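PDB 2QEE: BH0493 protein from Bacillus halodurans C-125, which binds zinc and is probably a metal-dependent enzyme of the amidohydrolase superfamily. Local coordinates for residues F277-M283 / M302-N307; L41-D45 / Y117-F121; R8-A12 / I380-D384. One frame throughout, in Å; residues are numbered along the deposited sequence.

Contact 1 of 3, residues F277-M283 / M302-N307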
loop_
_atom_site.group_PDB
_atom_site.type_symbol
_atom_site.label_atom_id
_atom_site.label_comp_id
_atom_site.label_asym_id
_atom_site.label_seq_id
_atom_site.Cartn_x
_atom_site.Cartn_y
_atom_site.Cartn_z
ATOM N N PHE C 277 3.223 -12.203 -14.967
ATOM C CA PHE C 277 3.604 -11.142 -14.064
ATOM C C PHE C 277 2.384 -10.223 -13.863
ATOM O O PHE C 277 1.215 -10.586 -14.243
ATOM C CB PHE C 277 4.870 -10.456 -14.664
ATOM C CG PHE C 277 5.523 -9.365 -13.795
ATOM C CD1 PHE C 277 5.689 -9.476 -12.409
ATOM C CD2 PHE C 277 6.029 -8.213 -14.419
ATOM C CE1 PHE C 277 6.359 -8.448 -11.663
ATOM C CE2 PHE C 277 6.718 -7.211 -13.672
ATOM C CZ PHE C 277 6.811 -7.320 -12.282
ATOM N N VAL C 278 2.626 -9.099 -13.210
ATOM C CA VAL C 278 1.569 -8.165 -12.824
ATOM C C VAL C 278 1.930 -6.711 -13.179
ATOM O O VAL C 278 3.131 -6.334 -13.186
ATOM C CB VAL C 278 1.366 -8.303 -11.279
ATOM C CG1 VAL C 278 2.634 -7.912 -10.493
ATOM C CG2 VAL C 278 0.115 -7.444 -10.801
ATOM N N GLY C 279 0.922 -5.868 -13.434
ATOM C CA GLY C 279 1.162 -4.419 -13.578
ATOM C C GLY C 279 -0.077 -3.704 -13.071
ATOM O O GLY C 279 -1.185 -4.264 -13.145
ATOM N N LYS C 280 0.133 -2.487 -12.579
ATOM C CA LYS C 280 -0.972 -1.599 -12.212
ATOM C C LYS C 280 -1.703 -1.170 -13.491
ATOM O O LYS C 280 -1.068 -0.848 -14.483
ATOM C CB LYS C 280 -0.472 -0.378 -11.422
ATOM C CG LYS C 280 -1.644 0.474 -10.820
ATOM C CD LYS C 280 -1.044 1.704 -10.228
ATOM C CE LYS C 280 -2.144 2.574 -9.578
ATOM N NZ LYS C 280 -1.569 3.813 -9.012
ATOM N N ALA C 281 -3.039 -1.165 -13.438
ATOM C CA ALA C 281 -3.858 -0.772 -14.614
ATOM C C ALA C 281 -4.419 0.633 -14.366
ATOM O O ALA C 281 -4.596 1.084 -13.195
ATOM C CB ALA C 281 -5.088 -1.799 -14.847
ATOM N N SER C 282 -4.783 1.325 -15.457
ATOM C CA SER C 282 -5.636 2.523 -15.346
ATOM C C SER C 282 -7.055 2.079 -14.957
ATOM O O SER C 282 -7.510 1.042 -15.409
ATOM C CB SER C 282 -5.756 3.250 -16.699
ATOM O OG SER C 282 -6.638 4.366 -16.538
ATOM N N MET C 283 -7.741 2.914 -14.173
ATOM C CA MET C 283 -9.154 2.631 -13.864
ATOM C C MET C 283 -10.072 3.201 -14.958
ATOM O O MET C 283 -11.258 2.925 -14.941
ATOM C CB MET C 283 -9.588 3.186 -12.498
ATOM C CG MET C 283 -8.709 2.666 -11.314
ATOM S SD MET C 283 -8.789 0.859 -11.154
ATOM C CE MET C 283 -10.540 0.667 -10.804
ATOM N N MET C 302 -8.760 -7.358 -9.472
ATOM C CA MET C 302 -7.564 -6.748 -10.092
ATOM C C MET C 302 -6.322 -7.332 -9.471
ATOM O O MET C 302 -6.337 -7.747 -8.313
ATOM C CB MET C 302 -7.536 -5.223 -10.005
ATOM C CG MET C 302 -8.695 -4.585 -10.801
ATOM S SD MET C 302 -8.742 -2.834 -10.870
ATOM C CE MET C 302 -7.534 -2.607 -12.274
ATOM N N LEU C 303 -5.253 -7.364 -10.258
ATOM C CA LEU C 303 -4.081 -8.135 -9.795
ATOM C C LEU C 303 -3.038 -7.315 -9.003
ATOM O O LEU C 303 -2.260 -7.901 -8.218
ATOM C CB LEU C 303 -3.394 -8.805 -10.998
ATOM C CG LEU C 303 -2.348 -9.889 -10.711
ATOM C CD1 LEU C 303 -2.818 -11.057 -9.840
ATOM C CD2 LEU C 303 -1.835 -10.456 -12.122
ATOM N N SER C 304 -2.962 -6.029 -9.300
ATOM C CA SER C 304 -1.915 -5.165 -8.653
ATOM C C SER C 304 -2.410 -4.771 -7.230
ATOM O O SER C 304 -3.538 -4.293 -7.070
ATOM C CB SER C 304 -1.658 -3.915 -9.517
ATOM O OG SER C 304 -0.797 -2.993 -8.820
ATOM N N ARG C 305 -1.478 -4.804 -6.249
ATOM C CA ARG C 305 -1.783 -4.313 -4.909
ATOM C C ARG C 305 -2.236 -2.861 -5.018
ATOM O O ARG C 305 -3.110 -2.409 -4.268
ATOM C CB ARG C 305 -0.526 -4.384 -4.012
ATOM C CG ARG C 305 -0.824 -3.989 -2.566
ATOM C CD ARG C 305 0.512 -3.934 -1.787
ATOM N NE ARG C 305 0.184 -3.588 -0.400
ATOM C CZ ARG C 305 1.023 -2.999 0.439
ATOM N NH1 ARG C 305 2.250 -2.685 0.019
ATOM N NH2 ARG C 305 0.656 -2.810 1.704
ATOM N N GLU C 306 -1.631 -2.124 -5.960
ATOM C CA GLU C 306 -1.743 -0.677 -6.018
ATOM C C GLU C 306 -3.084 -0.219 -6.663
ATOM O O GLU C 306 -3.412 0.981 -6.670
ATOM C CB GLU C 306 -0.553 -0.063 -6.766
ATOM C CG GLU C 306 0.687 -0.036 -5.909
ATOM C CD GLU C 306 1.219 -1.419 -5.554
ATOM O OE1 GLU C 306 1.362 -2.247 -6.490
ATOM O OE2 GLU C 306 1.612 -1.601 -4.362
ATOM N N ASN C 307 -3.834 -1.203 -7.201
ATOM C CA ASN C 307 -5.208 -0.914 -7.701
ATOM C C ASN C 307 -6.332 -1.115 -6.652
ATOM O O ASN C 307 -7.482 -0.800 -6.927
ATOM C CB ASN C 307 -5.543 -1.808 -8.930
ATOM C CG ASN C 307 -4.984 -1.275 -10.245
ATOM O OD1 ASN C 307 -4.381 -2.053 -10.999
ATOM N ND2 ASN C 307 -5.210 0.005 -10.565
HETATM O O HOH W 1 -3.821 -4.633 -11.779
#
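The carboxamide of N307 mimics a neighbouring β-strand for A281, gripping both backbone polar atoms of that one residue. The segment 302-307 links strand 298-302 to helix 308-317, a β-to-α loop of the barrel-like core expected of an amidohydrolase relative; 277-283 runs off the short strand 277-278, antiparallel to strand 257-264. A281 N donates to N307 OD1 over 2.9 Å, almost straight at 177° and aimed at a lone pair in the carbonyl plane. N307 ND2 returns the bond to A281 O, also 2.9 Å, tilted from that carbonyl's plane but nearly within the amide's own. With CG turned anti to the carbonyl carbon (chi1 -82°), the amide swings out to the facing chain, and two bonds on different atoms fix its flip; ND2 also donates to E310. A water beside it bridges the two segments, lying within hydrogen-bonding distance of G279 O and N307 OD1 and accepting from S304 N. S304 OG accepts from E306 N, an ST turn that shapes the loop. K280 lays its extended chain across this turn, CE 3.5 Å from E306 O, while K280 residues of both neighbouring subunits pack against it. Apolar packing lines the two ends. V278 CG2 presses tightly on L303 CG, whose side chain lies about 9 Å from the bound zinc ion, and the carbonyl oxygen of L303, buried by the contact, has no polar partner in the model. At the far end M302 CE touches A281 CB at 3.6 Å, and the two thioethers meet, M283 SD 3.7 Å from M302 SD.

Contact 2 of 3, residues L41-D45 / Y117-F121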
loop_
_atom_site.group_PDB
_atom_site.type_symbol
_atom_site.label_atom_id
_atom_site.label_comp_id
_atom_site.label_asym_id
_atom_site.label_seq_id
_atom_site.Cartn_x
_atom_site.Cartn_y
_atom_site.Cartn_z
ATOM N N LEU C 41 -8.326 -31.833 -11.975
ATOM C CA LEU C 41 -7.041 -32.198 -11.372
ATOM C C LEU C 41 -7.205 -32.399 -9.886
ATOM O O LEU C 41 -7.850 -31.574 -9.221
ATOM C CB LEU C 41 -5.978 -31.095 -11.602
ATOM C CG LEU C 41 -5.741 -30.765 -13.092
ATOM C CD1 LEU C 41 -4.667 -29.695 -13.213
ATOM C CD2 LEU C 41 -5.308 -32.050 -13.913
ATOM N N TRP C 42 -6.633 -33.477 -9.364
ATOM C CA TRP C 42 -6.627 -33.762 -7.925
ATOM C C TRP C 42 -5.539 -34.696 -7.506
ATOM O O TRP C 42 -5.027 -35.455 -8.329
ATOM C CB TRP C 42 -7.950 -34.302 -7.411
ATOM C CG TRP C 42 -8.481 -35.628 -7.989
ATOM C CD1 TRP C 42 -9.126 -35.806 -9.177
ATOM C CD2 TRP C 42 -8.501 -36.899 -7.321
ATOM N NE1 TRP C 42 -9.521 -37.152 -9.319
ATOM C CE2 TRP C 42 -9.131 -37.837 -8.199
ATOM C CE3 TRP C 42 -8.025 -37.350 -6.083
ATOM C CZ2 TRP C 42 -9.330 -39.182 -7.842
ATOM C CZ3 TRP C 42 -8.176 -38.721 -5.740
ATOM C CH2 TRP C 42 -8.834 -39.613 -6.629
ATOM N N ASP C 43 -5.233 -34.629 -6.209
ATOM C CA ASP C 43 -4.236 -35.404 -5.455
ATOM C C ASP C 43 -2.996 -34.657 -5.067
ATOM O O ASP C 43 -2.754 -33.556 -5.576
ATOM C CB ASP C 43 -3.908 -36.803 -6.049
ATOM C CG ASP C 43 -2.894 -36.775 -7.188
ATOM O OD1 ASP C 43 -2.107 -35.811 -7.390
ATOM O OD2 ASP C 43 -2.886 -37.791 -7.926
ATOM N N ILE C 44 -2.202 -35.261 -4.195
ATOM C CA ILE C 44 -0.997 -34.572 -3.627
ATOM C C ILE C 44 0.064 -34.216 -4.679
ATOM O O ILE C 44 0.765 -33.191 -4.550
ATOM C CB ILE C 44 -0.408 -35.364 -2.456
ATOM C CG1 ILE C 44 0.746 -34.648 -1.743
ATOM C CG2 ILE C 44 0.067 -36.786 -2.961
ATOM C CD1 ILE C 44 0.424 -33.235 -1.175
ATOM N N ASP C 45 0.274 -35.079 -5.676
ATOM C CA ASP C 45 1.189 -34.740 -6.754
ATOM C C ASP C 45 0.737 -33.531 -7.555
ATOM O O ASP C 45 1.574 -32.708 -7.944
ATOM C CB ASP C 45 1.356 -35.949 -7.688
ATOM C CG ASP C 45 2.205 -37.053 -7.066
ATOM O OD1 ASP C 45 2.883 -36.839 -6.049
ATOM O OD2 ASP C 45 2.217 -38.160 -7.625
ATOM N N TYR C 117 1.023 -40.398 1.911
ATOM C CA TYR C 117 0.001 -39.473 1.421
ATOM C C TYR C 117 -0.557 -39.916 0.066
ATOM O O TYR C 117 -1.775 -39.898 -0.173
ATOM C CB TYR C 117 0.519 -37.992 1.376
ATOM C CG TYR C 117 1.215 -37.464 2.637
ATOM C CD1 TYR C 117 0.877 -37.930 3.926
ATOM C CD2 TYR C 117 2.216 -36.451 2.531
ATOM C CE1 TYR C 117 1.535 -37.431 5.070
ATOM C CE2 TYR C 117 2.865 -35.963 3.633
ATOM C CZ TYR C 117 2.513 -36.447 4.912
ATOM O OH TYR C 117 3.169 -36.008 6.032
ATOM N N ARG C 118 0.332 -40.356 -0.808
ATOM C CA ARG C 118 -0.059 -40.763 -2.130
ATOM C C ARG C 118 -1.001 -41.954 -2.052
ATOM O O ARG C 118 -1.961 -42.023 -2.826
ATOM C CB ARG C 118 1.170 -41.096 -2.971
ATOM C CG ARG C 118 1.942 -39.864 -3.443
ATOM C CD ARG C 118 3.343 -40.201 -3.965
ATOM N NE ARG C 118 3.915 -38.999 -4.604
ATOM C CZ ARG C 118 5.213 -38.693 -4.644
ATOM N NH1 ARG C 118 6.128 -39.515 -4.133
ATOM N NH2 ARG C 118 5.592 -37.561 -5.241
ATOM N N GLU C 119 -0.752 -42.847 -1.098
ATOM C CA GLU C 119 -1.627 -44.046 -0.932
ATOM C C GLU C 119 -3.097 -43.693 -0.701
ATOM O O GLU C 119 -3.988 -44.393 -1.162
ATOM C CB GLU C 119 -1.128 -44.968 0.184
ATOM C CG GLU C 119 0.249 -45.615 -0.052
ATOM C CD GLU C 119 0.819 -46.336 1.192
ATOM O OE1 GLU C 119 1.991 -46.775 1.125
ATOM O OE2 GLU C 119 0.117 -46.463 2.220
ATOM N N TYR C 120 -3.348 -42.585 0.002
ATOM C CA TYR C 120 -4.685 -42.135 0.279
ATOM C C TYR C 120 -5.464 -41.925 -1.002
ATOM O O TYR C 120 -6.631 -42.313 -1.121
ATOM C CB TYR C 120 -4.634 -40.833 1.122
ATOM C CG TYR C 120 -5.988 -40.156 1.318
ATOM C CD1 TYR C 120 -6.768 -40.393 2.449
ATOM C CD2 TYR C 120 -6.484 -39.274 0.362
ATOM C CE1 TYR C 120 -8.041 -39.756 2.598
ATOM C CE2 TYR C 120 -7.714 -38.656 0.496
ATOM C CZ TYR C 120 -8.471 -38.886 1.631
ATOM O OH TYR C 120 -9.686 -38.247 1.692
ATOM N N PHE C 121 -4.831 -41.287 -1.973
ATOM C CA PHE C 121 -5.546 -40.851 -3.185
ATOM C C PHE C 121 -5.703 -41.993 -4.204
ATOM O O PHE C 121 -6.658 -41.991 -4.987
ATOM C CB PHE C 121 -4.814 -39.670 -3.858
ATOM C CG PHE C 121 -4.613 -38.480 -2.941
ATOM C CD1 PHE C 121 -5.553 -37.444 -2.897
ATOM C CD2 PHE C 121 -3.486 -38.398 -2.131
ATOM C CE1 PHE C 121 -5.366 -36.345 -2.041
ATOM C CE2 PHE C 121 -3.290 -37.300 -1.269
ATOM C CZ PHE C 121 -4.204 -36.274 -1.229
#
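The F121 ring is sandwiched: I44 N stands 3.6 Å above the plane over the middle of one face, with D43 CA on that same face nearer the rim, and Y120 CD2 lies over the centre of the opposite face. W42 CE3 approaches the ring edge, as does R118 O, in plane. The D43 contact is a CH-pi interaction, CA 3.9 Å from the ring centroid. I44 N is buried here without a polar partner in the model, so the phenyl face is its immediate cover. W42 slides past F121 in the opposite direction, bringing CH2 within 3.6 Å of F121 O, while its indole NE1 bonds S126. The second flat group is the R118 guanidinium, which meets D45 OD1 at its edge and in its plane. The grip is side-on, with two nitrogens on one oxygen: NE, at 2.8 Å, uses the syn lone pair of D45 OD1, and NH2, at 2.9 Å, comes 29° out of the carboxylate plane. R118 is extended from CG to NE, and its CG rests on I44 CG2 at 3.6 Å. D45 OD2 forms a salt bridge with R74, and R118 NH1 reaches Q115 and D78, so the pair belongs to a wider network of charges with R74 and D78. A leucine here removes the two nitrogens that hold D45 OD1 and would probably leave that carboxylate less firmly fixed, with R74 still at OD2. I44 CB also touches the ring, at CE2, 3.7 Å away, and beyond it V98 and L102 of helix 93-104 complete the packing. Far from the metal, the arrangement is a helix start seated on another helix: D43 is the N-cap of helix 44-48, its OD1 accepting from E46 N.

Contact 3 of 3, residues R8-A12 / I380-D384; sequences REVLA and IDKYD
Charge dominates one side of this helix pair: R8 reaches over from helix 8-21 to two acids of helix 363-388, D381 and D384, in a salt-bridge network. R8 NH2 lies 2.8 Å from D381 OD1, at the guanidinium edge and in its plane, but the bond is weak because the N-H points well off line, at 124°. R8 NE pairs more loosely with D384 OD2, 3.5 Å away. The carboxylate planes are turned steeply against the guanidinium, and each acid meets it with one oxygen. The reach comes from a chain stretched as far as NE, with CG trans to the backbone N (chi1 -169°). D381 has a further salt bridge, from OD2 to R341. Between charge and core, I380 CG2 supports the arginine from one side, 3.3 Å above the guanidinium plane and offset toward its rim. The apolar contacts lie deeper. L11 CD1 meets Y383 CB at 3.7 Å, while L11 CD2 settles over the backbone of 380-384, 3.5 Å from I380 O and close to D384 N. I380 CD1 runs onto A12, touching CA at 3.5 Å. I398 of helix 395-414 packs on both L11 and Y383, and the phenol OH of Y383 bonds D401; Y383 also packs on S89 of the third subunit. The axes of segments 8-12 and 380-384 approach to 10.0 Å with their directions 137° apart, a strongly inclined, roughly antiparallel crossing in which R8 faces D384 and A12 faces I380. The chemistry implies division of labour: L11 and I380 supply the buried apolar part of the interface, with A12 beside them, and one exposed arginine, shared by two acids, probably offsets part of their negative charge at its outer margin.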
loop_
_atom_site.group_PDB
_atom_site.type_symbol
_atom_site.label_atom_id
_atom_site.label_comp_id
_atom_site.label_asym_id
_atom_site.label_seq_id
_atom_site.Cartn_x
_atom_site.Cartn_y
_atom_site.Cartn_z
ATOM N N ARG C 8 -17.118 -9.370 23.563
ATOM C CA ARG C 8 -16.206 -9.603 22.407
ATOM C C ARG C 8 -15.788 -11.072 22.318
ATOM O O ARG C 8 -15.690 -11.614 21.233
ATOM C CB ARG C 8 -15.002 -8.691 22.409
ATOM C CG ARG C 8 -14.252 -8.775 21.058
ATOM C CD ARG C 8 -13.001 -8.011 21.175
ATOM N NE ARG C 8 -12.345 -7.764 19.890
ATOM C CZ ARG C 8 -11.730 -8.651 19.143
ATOM N NH1 ARG C 8 -11.705 -9.932 19.491
ATOM N NH2 ARG C 8 -11.130 -8.236 18.022
ATOM N N GLU C 9 -15.644 -11.751 23.465
ATOM C CA GLU C 9 -15.195 -13.164 23.414
ATOM C C GLU C 9 -16.303 -14.030 22.841
ATOM O O GLU C 9 -16.036 -14.963 22.049
ATOM C CB GLU C 9 -14.793 -13.649 24.832
ATOM C CG GLU C 9 -13.571 -12.883 25.364
ATOM C CD GLU C 9 -13.861 -11.648 26.185
ATOM O OE1 GLU C 9 -12.941 -11.234 26.922
ATOM O OE2 GLU C 9 -14.946 -11.036 26.078
ATOM N N VAL C 10 -17.548 -13.752 23.236
ATOM C CA VAL C 10 -18.685 -14.527 22.677
ATOM C C VAL C 10 -18.880 -14.144 21.187
ATOM O O VAL C 10 -19.121 -14.989 20.347
ATOM C CB VAL C 10 -19.928 -14.378 23.490
ATOM C CG1 VAL C 10 -21.172 -14.975 22.744
ATOM C CG2 VAL C 10 -19.704 -15.080 24.873
ATOM N N LEU C 11 -18.779 -12.863 20.893
ATOM C CA LEU C 11 -18.826 -12.413 19.508
ATOM C C LEU C 11 -17.808 -13.222 18.684
ATOM O O LEU C 11 -18.141 -13.711 17.594
ATOM C CB LEU C 11 -18.439 -10.935 19.448
ATOM C CG LEU C 11 -18.328 -10.285 18.031
ATOM C CD1 LEU C 11 -19.714 -10.294 17.307
ATOM C CD2 LEU C 11 -17.701 -8.944 18.096
ATOM N N ALA C 12 -16.569 -13.308 19.148
ATOM C CA ALA C 12 -15.523 -14.009 18.371
ATOM C C ALA C 12 -15.930 -15.468 18.149
ATOM O O ALA C 12 -15.824 -15.975 17.031
ATOM C CB ALA C 12 -14.181 -13.887 19.085
ATOM N N ILE C 380 -15.114 -9.741 13.248
ATOM C CA ILE C 380 -15.073 -9.607 14.732
ATOM C C ILE C 380 -14.750 -8.118 15.082
ATOM O O ILE C 380 -15.476 -7.466 15.852
ATOM C CB ILE C 380 -14.101 -10.628 15.408
ATOM C CG1 ILE C 380 -14.686 -12.038 15.291
ATOM C CG2 ILE C 380 -13.931 -10.249 16.865
ATOM C CD1 ILE C 380 -13.661 -13.221 15.483
ATOM N N ASP C 381 -13.705 -7.579 14.456
ATOM C CA ASP C 381 -13.328 -6.167 14.726
ATOM C C ASP C 381 -14.466 -5.206 14.360
ATOM O O ASP C 381 -14.743 -4.248 15.102
ATOM C CB ASP C 381 -12.093 -5.803 13.889
ATOM C CG ASP C 381 -10.784 -6.188 14.590
ATOM O OD1 ASP C 381 -10.800 -6.552 15.823
ATOM O OD2 ASP C 381 -9.712 -6.126 13.911
ATOM N N LYS C 382 -15.084 -5.421 13.180
ATOM C CA LYS C 382 -16.141 -4.502 12.721
ATOM C C LYS C 382 -17.409 -4.590 13.579
ATOM O O LYS C 382 -18.000 -3.570 13.903
ATOM C CB LYS C 382 -16.449 -4.715 11.221
ATOM C CG LYS C 382 -15.545 -3.878 10.300
ATOM C CD LYS C 382 -14.036 -4.188 10.475
ATOM C CE LYS C 382 -13.127 -3.319 9.517
ATOM N NZ LYS C 382 -13.173 -1.913 10.036
ATOM N N TYR C 383 -17.827 -5.810 13.937
ATOM C CA TYR C 383 -18.928 -5.963 14.852
ATOM C C TYR C 383 -18.609 -5.369 16.187
ATOM O O TYR C 383 -19.470 -4.674 16.768
ATOM C CB TYR C 383 -19.324 -7.423 15.010
ATOM C CG TYR C 383 -20.025 -7.993 13.797
ATOM C CD1 TYR C 383 -21.185 -7.380 13.250
ATOM C CD2 TYR C 383 -19.576 -9.198 13.231
ATOM C CE1 TYR C 383 -21.861 -7.966 12.159
ATOM C CE2 TYR C 383 -20.230 -9.773 12.134
ATOM C CZ TYR C 383 -21.343 -9.130 11.615
ATOM O OH TYR C 383 -21.957 -9.762 10.539
ATOM N N ASP C 384 -17.399 -5.611 16.695
ATOM C CA ASP C 384 -17.047 -5.054 18.013
ATOM C C ASP C 384 -17.108 -3.550 18.019
ATOM O O ASP C 384 -17.573 -2.962 18.981
ATOM C CB ASP C 384 -15.686 -5.530 18.494
ATOM C CG ASP C 384 -15.493 -5.305 20.015
ATOM O OD1 ASP C 384 -16.452 -5.513 20.778
ATOM O OD2 ASP C 384 -14.381 -4.927 20.381
#

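Starting at the N terminus, contact 3 opens first, with helix 8-21, and closes last, on helix 363-388, so it ties the N-terminal helix to a helix near the C terminus and encloses the other two contacts. Within that span, contact 2 opens at 41-45, just after the zinc ligands H28 and H30, and closes at 117-121 after a largely helical excursion, joining the start of helix 44-48 to helix 114-122. Contact 1 follows in series: a short loop from 277-283 to 302-307 within the mixed sheet, before the last zinc ligand, D357. None cross and none touch; contacts 1 and 2 sit 35 Å apart between centres, on opposite sides of the chain's centre. Contacts 1 and 3 both touch the third subunit.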